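Side-chain contacts in protein transport protein HOFQ (Aggregatibacter actinomycetemcomitans, PDB 2Y3M), which belongs to the secretins and binds DNA through its extra-membranous domains, consistent with a part in DNA uptake during natural competence: residues K160-I163 with K164-K168; I110-F114 with A115-E119; V49-D52 with Q53-R56. All coordinates share one frame; numbering follows the deposited sequence.

Interaction 1: K160-I163 with K164-K168; sequences KKLI and KELDK
Along the last turn of helix 153-166 the amides of Lys164, Glu165 and Leu166 each reach back four residues, with Lys164 N 3.2 Å from Lys160 O and Leu166 N 3.1 Å from Leu162 O, until Asp167 leaves helical geometry as the centre of an inverse gamma turn. The Lys164 side chain runs past the same Lys160 carbonyl that its backbone N bonds to. Its CG stands beside its own backbone N (chi1 -73°), which lays it 3.4 Å from Lys160 O, and the extended methylenes continue alongside the Lys160 chain. Two residues on, Leu166 CG sits 3.5 Å from Leu162 O, while its CD1 meets Leu162 CG loosely at 4.4 Å. Both leucines also touch Leu124 of helix 117-125, so apolar residues suit this flank. Ile163, buried, carries its branched side chain toward Ile110, Leu112 and Leu124, filling the seam between helix and sheet. Asp167 ends the helix: its OD1 accepts the amides of Phe114 and Ala115, and OD2 that of His113, which satisfies both carboxylate oxygens. Lys160 NZ and Lys164 NZ lie 5.0 Å apart, and their like charges probably disfavour one another slightly. A negative group at a helix C-terminus would likewise be unfavourable, but three backbone N-H groups probably offset that cost, making Asp167 a clasp between the helix end and the loop of residues 112-116.

Interaction 2: I110-F114 with A115-E119; sequences IKLHF and AKASE
Leu112 reaches Ala117 because its first torsion sets CG beside the backbone N (chi1 -60°) and its second carries CD1 onward, nearly anti to CA (chi2 168°). The chain here is the connection from strand to helix in a beta-alpha-beta-beta-alpha module, the order of elements expected for a secretin short domain; strand 106-111 ends and helix 117-125 begins across this turn. Leucine suits the inner side of the bend: buried, it also packs on Val120, Leu147 and Ile163, and its CB lies 3.7 Å from Ala115 O. Small residues answer it on the returning arm. Ala115 touches Val120, and Ala117, the first residue of the helix, can come close to Leu112 because only a methyl projects from it. The polar backbone of the returning arm is met by Asn145, which also bonds to the backbone of Leu112; its ND2 donates to Ala115 O and its OD1 accepts from Ala117 N, so one amide side chain serves both. Lys116, at the N-cap position, and Phe114 are both exposed, and Lys116 leans on Asp142. The packing centres on one methyl: Leu112 CD1 is 3.8 Å from Ala117 CB and a tight 3.4 Å from Ala117 CA.

Interaction 3: V49-D52 with Q53-R56; sequences VDLD and QLFR
Asp50 and Leu54, Leu51 and Phe55, and Asp52 and Arg56 are joined by the backbone bonds that open helix 51-63. Leu54 N donates to Asp50 O at 3.2 Å, and Arg56 N to Asp52 O at the same length. The bond from Phe55 N to Leu51 O is shorter, 3.0 Å, and straighter, with 163° at the hydrogen. Gln53 N, lacking such a partner in the first turn, meets the side chain of its neighbour: Asp52 OD1 comes to 2.8 Å, but at 118° the bond is weak. It is reached because Asp52 CG lies between its own backbone N and carbonyl carbon (chi1 64°). Asp50 holds the N-cap position without a side-chain cap; its CB instead packs on Gln53 CB, while its own N is bonded to Asn48 OD1. On the apolar side Leu51 CD1 stands over one face of the Phe55 ring in a CH-pi contact, 4.2 Å from the centroid. These residues, with Leu54, pack against Phe140, Ile72 and Phe8 of the second subunit, a setting that suits large apolar groups. On the polar side Gln53 OE1 lies 4.0 Å above the centre of the Arg56 guanidinium. Asp52 OD2 and Arg56 NH1, 5.1 Å apart, form no direct salt bridge. Two acidic residues at the helix start probably interact favourably with its dipole, while the separate apolar flank of Leu51, Leu54 and Phe55 serves the subunit interface.

In the fold
From the N terminus the chain first meets interaction 3, just after strand 42-48, where helix 51-63 starts. Interaction 2 follows beyond the unmodelled residues 78-103, turning strand 106-111 into helix 117-125, and interaction 1 ends helix 153-166. The three are in series: each closes locally before the next opens, so none nests or crosses. Interactions 1 and 2, with centres about 9 Å apart, touch directly and tie the end of the last helix to strand 106-111, outermost in the sheet of this chain, and its following loop. Interaction 3 lies on the opposite side of the chain's centre, about 46 Å from the centre of interaction 2, and faces the second subunit.

Interaction 1: K160-I163 with K164-K168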
ATOM      1  N   LYS B 160     -33.625   0.711  18.917  1.00 43.99           N
ATOM      2  CA  LYS B 160     -33.341   2.059  19.390  1.00 45.51           C
ATOM      3  C   LYS B 160     -33.320   2.072  20.923  1.00 43.91           C
ATOM      4  O   LYS B 160     -32.452   2.692  21.534  1.00 44.03           O
ATOM      5  CB  LYS B 160     -34.378   3.043  18.835  1.00 50.59           C
ATOM      6  CG  LYS B 160     -34.118   4.504  19.139  1.00 54.66           C
ATOM      7  CD  LYS B 160     -35.051   5.408  18.342  1.00 62.04           C
ATOM      8  CE  LYS B 160     -35.095   6.797  18.949  1.00 68.01           C
ATOM      9  NZ  LYS B 160     -35.812   7.763  18.080  1.00 77.50           N
ATOM     10  N   LYS B 161     -34.265   1.371  21.537  1.00 43.50           N
ATOM     11  CA  LYS B 161     -34.284   1.253  22.987  1.00 43.15           C
ATOM     12  C   LYS B 161     -33.076   0.466  23.498  1.00 41.12           C
ATOM     13  O   LYS B 161     -32.421   0.880  24.450  1.00 41.92           O
ATOM     14  CB  LYS B 161     -35.603   0.646  23.476  1.00 44.00           C
ATOM     15  CG  LYS B 161     -36.772   1.635  23.456  1.00 47.84           C
ATOM     16  CD  LYS B 161     -38.104   0.960  23.790  1.00 49.39           C
ATOM     17  CE  LYS B 161     -38.317   0.828  25.286  1.00 50.03           C
ATOM     18  NZ  LYS B 161     -38.590   2.152  25.930  1.00 54.43           N
ATOM     19  N   LEU B 162     -32.773  -0.653  22.851  1.00 40.04           N
ATOM     20  CA  LEU B 162     -31.622  -1.473  23.239  1.00 40.18           C
ATOM     21  C   LEU B 162     -30.292  -0.708  23.119  1.00 40.14           C
ATOM     22  O   LEU B 162     -29.424  -0.818  23.990  1.00 41.36           O
ATOM     23  CB  LEU B 162     -31.593  -2.758  22.418  1.00 40.58           C
ATOM     24  CG  LEU B 162     -30.637  -3.901  22.769  1.00 43.04           C
ATOM     25  CD1 LEU B 162     -30.553  -4.205  24.264  1.00 45.51           C
ATOM     26  CD2 LEU B 162     -31.060  -5.135  21.984  1.00 45.77           C
ATOM     27  N   ILE B 163     -30.158   0.082  22.055  1.00 39.57           N
ATOM     28  CA  ILE B 163     -28.943   0.853  21.809  1.00 40.26           C
ATOM     29  C   ILE B 163     -28.734   1.911  22.885  1.00 42.36           C
ATOM     30  O   ILE B 163     -27.611   2.113  23.350  1.00 43.73           O
ATOM     31  CB  ILE B 163     -28.948   1.488  20.403  1.00 40.83           C
ATOM     32  CG1 ILE B 163     -28.702   0.405  19.350  1.00 40.10           C
ATOM     33  CG2 ILE B 163     -27.896   2.597  20.296  1.00 42.14           C
ATOM     34  CD1 ILE B 163     -29.089   0.803  17.947  1.00 42.19           C
ATOM     35  N   LYS B 164     -29.822   2.559  23.291  1.00 43.70           N
ATOM     36  CA  LYS B 164     -29.763   3.588  24.319  1.00 47.18           C
ATOM     37  C   LYS B 164     -29.429   3.046  25.710  1.00 48.30           C
ATOM     38  O   LYS B 164     -28.872   3.772  26.537  1.00 52.01           O
ATOM     39  CB  LYS B 164     -31.043   4.429  24.318  1.00 50.07           C
ATOM     40  CG  LYS B 164     -31.118   5.368  23.109  1.00 53.29           C
ATOM     41  CD  LYS B 164     -32.162   6.458  23.261  1.00 60.07           C
ATOM     42  CE  LYS B 164     -31.968   7.511  22.174  1.00 65.44           C
ATOM     43  NZ  LYS B 164     -33.034   8.549  22.176  1.00 73.53           N
ATOM     44  N   GLU B 165     -29.748   1.776  25.958  1.00 46.43           N
ATOM     45  CA  GLU B 165     -29.328   1.114  27.195  1.00 49.09           C
ATOM     46  C   GLU B 165     -27.843   0.775  27.166  1.00 50.38           C
ATOM     47  O   GLU B 165     -27.166   0.840  28.191  1.00 54.79           O
ATOM     48  CB  GLU B 165     -30.145  -0.158  27.470  1.00 48.54           C
ATOM     49  CG  GLU B 165     -31.592   0.075  27.893  1.00 49.00           C
ATOM     50  CD  GLU B 165     -31.774   1.225  28.893  1.00 52.80           C
ATOM     51  OE1 GLU B 165     -31.003   1.331  29.878  1.00 56.29           O
ATOM     52  OE2 GLU B 165     -32.715   2.015  28.689  1.00 52.98           O
ATOM     53  N   LEU B 166     -27.349   0.414  25.986  1.00 47.58           N
ATOM     54  CA  LEU B 166     -25.950   0.032  25.816  1.00 49.22           C
ATOM     55  C   LEU B 166     -25.029   1.246  25.746  1.00 50.88           C
ATOM     56  O   LEU B 166     -23.814   1.121  25.917  1.00 53.93           O
ATOM     57  CB  LEU B 166     -25.778  -0.823  24.559  1.00 46.75           C
ATOM     58  CG  LEU B 166     -26.300  -2.263  24.556  1.00 46.90           C
ATOM     59  CD1 LEU B 166     -26.372  -2.776  23.127  1.00 43.85           C
ATOM     60  CD2 LEU B 166     -25.434  -3.175  25.414  1.00 50.94           C
ATOM     61  N   ASP B 167     -25.615   2.415  25.502  1.00 49.93           N
ATOM     62  CA  ASP B 167     -24.864   3.650  25.335  1.00 52.44           C
ATOM     63  C   ASP B 167     -24.558   4.337  26.673  1.00 58.35           C
ATOM     64  O   ASP B 167     -24.957   5.482  26.897  1.00 61.38           O
ATOM     65  CB  ASP B 167     -25.624   4.592  24.393  1.00 51.25           C
ATOM     66  CG  ASP B 167     -24.796   5.790  23.951  1.00 54.20           C
ATOM     67  OD1 ASP B 167     -23.559   5.771  24.119  1.00 55.72           O
ATOM     68  OD2 ASP B 167     -25.394   6.752  23.426  1.00 55.69           O
ATOM     69  N   LYS B 168     -23.847   3.633  27.553  1.00 61.64           N
ATOM     70  CA  LYS B 168     -23.359   4.205  28.815  1.00 69.04           C
ATOM     71  C   LYS B 168     -22.218   3.385  29.410  1.00 73.59           C
ATOM     72  O   LYS B 168     -21.056   3.564  29.040  1.00 75.53           O
ATOM     73  CB  LYS B 168     -24.492   4.385  29.839  1.00 71.47           C
ATOM     74  CG  LYS B 168     -25.403   3.169  30.028  1.00 68.67           C
ATOM     75  CD  LYS B 168     -26.751   3.567  30.631  1.00 69.98           C
ATOM     76  CE  LYS B 168     -27.628   4.316  29.624  1.00 65.96           C
ATOM     77  NZ  LYS B 168     -28.871   4.847  30.256  1.00 68.23           N
TER

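Interaction 2: I110-F114 with A115-E119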
ATOM      1  N   ILE B 110     -29.200   7.214  15.359  1.00 38.96           N
ATOM      2  CA  ILE B 110     -28.845   7.180  16.764  1.00 37.90           C
ATOM      3  C   ILE B 110     -27.425   7.703  16.938  1.00 37.33           C
ATOM      4  O   ILE B 110     -26.478   7.194  16.337  1.00 36.54           O
ATOM      5  CB  ILE B 110     -29.067   5.776  17.371  1.00 36.32           C
ATOM      6  CG1 ILE B 110     -30.541   5.376  17.193  1.00 38.56           C
ATOM      7  CG2 ILE B 110     -28.715   5.770  18.851  1.00 36.35           C
ATOM      8  CD1 ILE B 110     -30.801   3.895  17.184  1.00 38.23           C
ATOM      9  N   LYS B 111     -27.303   8.759  17.733  1.00 38.91           N
ATOM     10  CA  LYS B 111     -26.025   9.394  17.992  1.00 39.53           C
ATOM     11  C   LYS B 111     -25.515   8.894  19.332  1.00 39.06           C
ATOM     12  O   LYS B 111     -26.122   9.158  20.365  1.00 40.48           O
ATOM     13  CB  LYS B 111     -26.185  10.912  18.034  1.00 42.62           C
ATOM     14  CG  LYS B 111     -26.759  11.517  16.770  1.00 44.70           C
ATOM     15  CD  LYS B 111     -26.870  13.022  16.902  1.00 48.94           C
ATOM     16  CE  LYS B 111     -27.123  13.685  15.562  1.00 52.14           C
ATOM     17  NZ  LYS B 111     -27.052  15.176  15.686  1.00 57.31           N
ATOM     18  N   LEU B 112     -24.400   8.174  19.321  1.00 38.08           N
ATOM     19  CA  LEU B 112     -23.872   7.616  20.563  1.00 38.73           C
ATOM     20  C   LEU B 112     -23.062   8.635  21.348  1.00 42.14           C
ATOM     21  O   LEU B 112     -22.476   9.547  20.768  1.00 43.50           O
ATOM     22  CB  LEU B 112     -23.059   6.359  20.286  1.00 37.40           C
ATOM     23  CG  LEU B 112     -23.850   5.241  19.613  1.00 34.87           C
ATOM     24  CD1 LEU B 112     -22.900   4.178  19.136  1.00 35.14           C
ATOM     25  CD2 LEU B 112     -24.904   4.652  20.550  1.00 33.63           C
ATOM     26  N   HIS B 113     -23.046   8.477  22.669  1.00 44.50           N
ATOM     27  CA  HIS B 113     -22.375   9.428  23.558  1.00 48.78           C
ATOM     28  C   HIS B 113     -21.266   8.787  24.391  1.00 51.51           C
ATOM     29  O   HIS B 113     -20.352   9.479  24.844  1.00 55.65           O
ATOM     30  CB  HIS B 113     -23.391  10.109  24.485  1.00 51.29           C
ATOM     31  CG  HIS B 113     -24.370  10.991  23.772  1.00 50.73           C
ATOM     32  ND1 HIS B 113     -24.172  12.345  23.608  1.00 53.65           N
ATOM     33  CD2 HIS B 113     -25.557  10.711  23.182  1.00 48.53           C
ATOM     34  CE1 HIS B 113     -25.192  12.860  22.945  1.00 53.11           C
ATOM     35  NE2 HIS B 113     -26.047  11.890  22.678  1.00 49.89           N
ATOM     36  N   PHE B 114     -21.353   7.476  24.606  1.00 49.95           N
ATOM     37  CA  PHE B 114     -20.401   6.794  25.486  1.00 53.76           C
ATOM     38  C   PHE B 114     -19.795   5.531  24.880  1.00 52.15           C
ATOM     39  O   PHE B 114     -18.614   5.254  25.075  1.00 55.59           O
ATOM     40  CB  PHE B 114     -21.035   6.490  26.849  1.00 56.92           C
ATOM     41  CG  PHE B 114     -21.536   7.712  27.570  1.00 59.86           C
ATOM     42  CD1 PHE B 114     -20.654   8.537  28.268  1.00 65.18           C
ATOM     43  CD2 PHE B 114     -22.889   8.044  27.549  1.00 57.99           C
ATOM     44  CE1 PHE B 114     -21.112   9.673  28.931  1.00 68.69           C
ATOM     45  CE2 PHE B 114     -23.359   9.178  28.211  1.00 61.52           C
ATOM     46  CZ  PHE B 114     -22.470   9.993  28.903  1.00 66.90           C
ATOM     47  N   ALA B 115     -20.604   4.777  24.145  1.00 47.74           N
ATOM     48  CA  ALA B 115     -20.149   3.545  23.510  1.00 46.53           C
ATOM     49  C   ALA B 115     -19.629   3.795  22.093  1.00 44.57           C
ATOM     50  O   ALA B 115     -19.939   4.821  21.485  1.00 43.41           O
ATOM     51  CB  ALA B 115     -21.279   2.513  23.494  1.00 43.79           C
ATOM     52  N   LYS B 116     -18.821   2.860  21.589  1.00 45.33           N
ATOM     53  CA  LYS B 116     -18.464   2.809  20.171  1.00 43.98           C
ATOM     54  C   LYS B 116     -19.540   2.048  19.397  1.00 39.98           C
ATOM     55  O   LYS B 116     -19.995   0.985  19.838  1.00 39.17           O
ATOM     56  CB  LYS B 116     -17.119   2.112  19.979  1.00 47.95           C
ATOM     57  CG  LYS B 116     -15.918   3.042  19.931  1.00 53.08           C
ATOM     58  CD  LYS B 116     -14.637   2.268  19.640  1.00 58.60           C
ATOM     59  CE  LYS B 116     -14.084   1.599  20.894  1.00 63.50           C
ATOM     60  NZ  LYS B 116     -12.925   0.710  20.584  1.00 69.48           N
ATOM     61  N   ALA B 117     -19.932   2.597  18.245  1.00 38.09           N
ATOM     62  CA  ALA B 117     -20.926   1.982  17.361  1.00 35.49           C
ATOM     63  C   ALA B 117     -20.629   0.506  17.057  1.00 36.01           C
ATOM     64  O   ALA B 117     -21.523  -0.334  17.126  1.00 34.46           O
ATOM     65  CB  ALA B 117     -21.063   2.788  16.070  1.00 35.37           C
ATOM     66  N   SER B 118     -19.369   0.202  16.753  1.00 39.07           N
ATOM     67  CA  SER B 118     -18.947  -1.165  16.439  1.00 40.93           C
ATOM     68  C   SER B 118     -19.092  -2.116  17.630  1.00 41.54           C
ATOM     69  O   SER B 118     -19.469  -3.273  17.453  1.00 41.57           O
ATOM     70  CB  SER B 118     -17.513  -1.182  15.919  1.00 45.03           C
ATOM     71  OG  SER B 118     -16.639  -0.591  16.861  1.00 47.35           O
ATOM     72  N   GLU B 119     -18.807  -1.619  18.833  1.00 43.11           N
ATOM     73  CA  GLU B 119     -18.987  -2.411  20.055  1.00 45.14           C
ATOM     74  C   GLU B 119     -20.465  -2.689  20.344  1.00 41.92           C
ATOM     75  O   GLU B 119     -20.829  -3.809  20.715  1.00 42.96           O
ATOM     76  CB  GLU B 119     -18.310  -1.747  21.262  1.00 48.69           C
ATOM     77  CG  GLU B 119     -16.795  -1.552  21.127  1.00 54.87           C
ATOM     78  CD  GLU B 119     -16.010  -2.857  21.021  1.00 61.86           C
ATOM     79  OE1 GLU B 119     -16.498  -3.914  21.492  1.00 63.45           O
ATOM     80  OE2 GLU B 119     -14.889  -2.822  20.467  1.00 66.45           O
TER

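Interaction 3: V49-D52 with Q53-R56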
ATOM      1  N   VAL B  49      20.152  11.827  -5.669  1.00 37.19           N
ATOM      2  CA  VAL B  49      21.625  11.853  -5.774  1.00 36.14           C
ATOM      3  C   VAL B  49      22.276  11.005  -4.677  1.00 36.04           C
ATOM      4  O   VAL B  49      23.390  10.506  -4.847  1.00 34.73           O
ATOM      5  CB  VAL B  49      22.216  13.304  -5.774  1.00 39.57           C
ATOM      6  CG1 VAL B  49      21.754  14.087  -6.993  1.00 39.84           C
ATOM      7  CG2 VAL B  49      21.874  14.053  -4.492  1.00 43.59           C
ATOM      8  N   ASP B  50      21.564  10.842  -3.562  1.00 37.92           N
ATOM      9  CA  ASP B  50      21.990   9.973  -2.466  1.00 39.44           C
ATOM     10  C   ASP B  50      21.199   8.673  -2.480  1.00 37.67           C
ATOM     11  O   ASP B  50      19.971   8.689  -2.629  1.00 37.14           O
ATOM     12  CB  ASP B  50      21.793  10.668  -1.114  1.00 44.18           C
ATOM     13  CG  ASP B  50      22.952  11.582  -0.743  1.00 48.36           C
ATOM     14  OD1 ASP B  50      24.123  11.156  -0.842  1.00 48.81           O
ATOM     15  OD2 ASP B  50      22.694  12.728  -0.326  1.00 53.29           O
ATOM     16  N   LEU B  51      21.906   7.557  -2.324  1.00 37.45           N
ATOM     17  CA  LEU B  51      21.274   6.243  -2.248  1.00 37.34           C
ATOM     18  C   LEU B  51      20.423   6.040  -0.984  1.00 40.50           C
ATOM     19  O   LEU B  51      19.318   5.506  -1.067  1.00 39.79           O
ATOM     20  CB  LEU B  51      22.315   5.123  -2.374  1.00 37.61           C
ATOM     21  CG  LEU B  51      21.788   3.679  -2.442  1.00 37.92           C
ATOM     22  CD1 LEU B  51      20.736   3.514  -3.536  1.00 33.99           C
ATOM     23  CD2 LEU B  51      22.927   2.684  -2.634  1.00 38.67           C
ATOM     24  N   ASP B  52      20.942   6.448   0.172  1.00 44.85           N
ATOM     25  CA  ASP B  52      20.231   6.266   1.442  1.00 49.45           C
ATOM     26  C   ASP B  52      18.934   7.077   1.464  1.00 48.92           C
ATOM     27  O   ASP B  52      17.934   6.653   2.039  1.00 49.98           O
ATOM     28  CB  ASP B  52      21.123   6.632   2.640  1.00 55.13           C
ATOM     29  CG  ASP B  52      21.512   8.114   2.663  1.00 57.65           C
ATOM     30  OD1 ASP B  52      21.561   8.754   1.587  1.00 55.55           O
ATOM     31  OD2 ASP B  52      21.778   8.643   3.763  1.00 64.39           O
ATOM     32  N   GLN B  53      18.970   8.238   0.819  1.00 48.03           N
ATOM     33  CA  GLN B  53      17.823   9.123   0.735  1.00 48.71           C
ATOM     34  C   GLN B  53      16.771   8.542  -0.213  1.00 44.71           C
ATOM     35  O   GLN B  53      15.573   8.678   0.029  1.00 45.21           O
ATOM     36  CB  GLN B  53      18.261  10.524   0.304  1.00 49.92           C
ATOM     37  CG  GLN B  53      17.420  11.654   0.884  1.00 55.66           C
ATOM     38  CD  GLN B  53      17.710  11.951   2.349  1.00 62.93           C
ATOM     39  OE1 GLN B  53      18.559  11.316   2.974  1.00 65.52           O
ATOM     40  NE2 GLN B  53      17.005  12.935   2.899  1.00 67.26           N
ATOM     41  N   LEU B  54      17.229   7.876  -1.272  1.00 41.50           N
ATOM     42  CA  LEU B  54      16.338   7.142  -2.169  1.00 39.12           C
ATOM     43  C   LEU B  54      15.599   6.016  -1.422  1.00 40.24           C
ATOM     44  O   LEU B  54      14.378   5.893  -1.551  1.00 39.95           O
ATOM     45  CB  LEU B  54      17.099   6.587  -3.381  1.00 36.72           C
ATOM     46  CG  LEU B  54      16.293   5.830  -4.456  1.00 35.65           C
ATOM     47  CD1 LEU B  54      15.358   6.761  -5.225  1.00 35.46           C
ATOM     48  CD2 LEU B  54      17.216   5.100  -5.419  1.00 34.01           C
ATOM     49  N   PHE B  55      16.336   5.220  -0.637  1.00 41.87           N
ATOM     50  CA  PHE B  55      15.756   4.129   0.150  1.00 44.06           C
ATOM     51  C   PHE B  55      14.670   4.622   1.103  1.00 46.11           C
ATOM     52  O   PHE B  55      13.631   3.970   1.266  1.00 46.39           O
ATOM     53  CB  PHE B  55      16.825   3.381   0.956  1.00 47.31           C
ATOM     54  CG  PHE B  55      17.684   2.445   0.140  1.00 47.22           C
ATOM     55  CD1 PHE B  55      17.164   1.749  -0.950  1.00 45.73           C
ATOM     56  CD2 PHE B  55      19.015   2.232   0.493  1.00 49.38           C
ATOM     57  CE1 PHE B  55      17.964   0.877  -1.690  1.00 45.88           C
ATOM     58  CE2 PHE B  55      19.819   1.360  -0.237  1.00 49.57           C
ATOM     59  CZ  PHE B  55      19.293   0.682  -1.331  1.00 47.89           C
ATOM     60  N   ARG B  56      14.926   5.768   1.731  1.00 47.90           N
ATOM     61  CA  ARG B  56      13.982   6.371   2.669  1.00 50.80           C
ATOM     62  C   ARG B  56      12.709   6.827   1.961  1.00 48.34           C
ATOM     63  O   ARG B  56      11.616   6.681   2.503  1.00 49.69           O
ATOM     64  CB  ARG B  56      14.633   7.521   3.440  1.00 54.50           C
ATOM     65  CG  ARG B  56      15.440   7.046   4.639  1.00 60.53           C
ATOM     66  CD  ARG B  56      16.537   8.023   5.039  1.00 65.41           C
ATOM     67  NE  ARG B  56      16.007   9.293   5.530  1.00 70.52           N
ATOM     68  CZ  ARG B  56      16.647  10.097   6.371  1.00 77.63           C
ATOM     69  NH1 ARG B  56      17.846   9.765   6.842  1.00 81.21           N
ATOM     70  NH2 ARG B  56      16.081  11.233   6.758  1.00 81.94           N
TER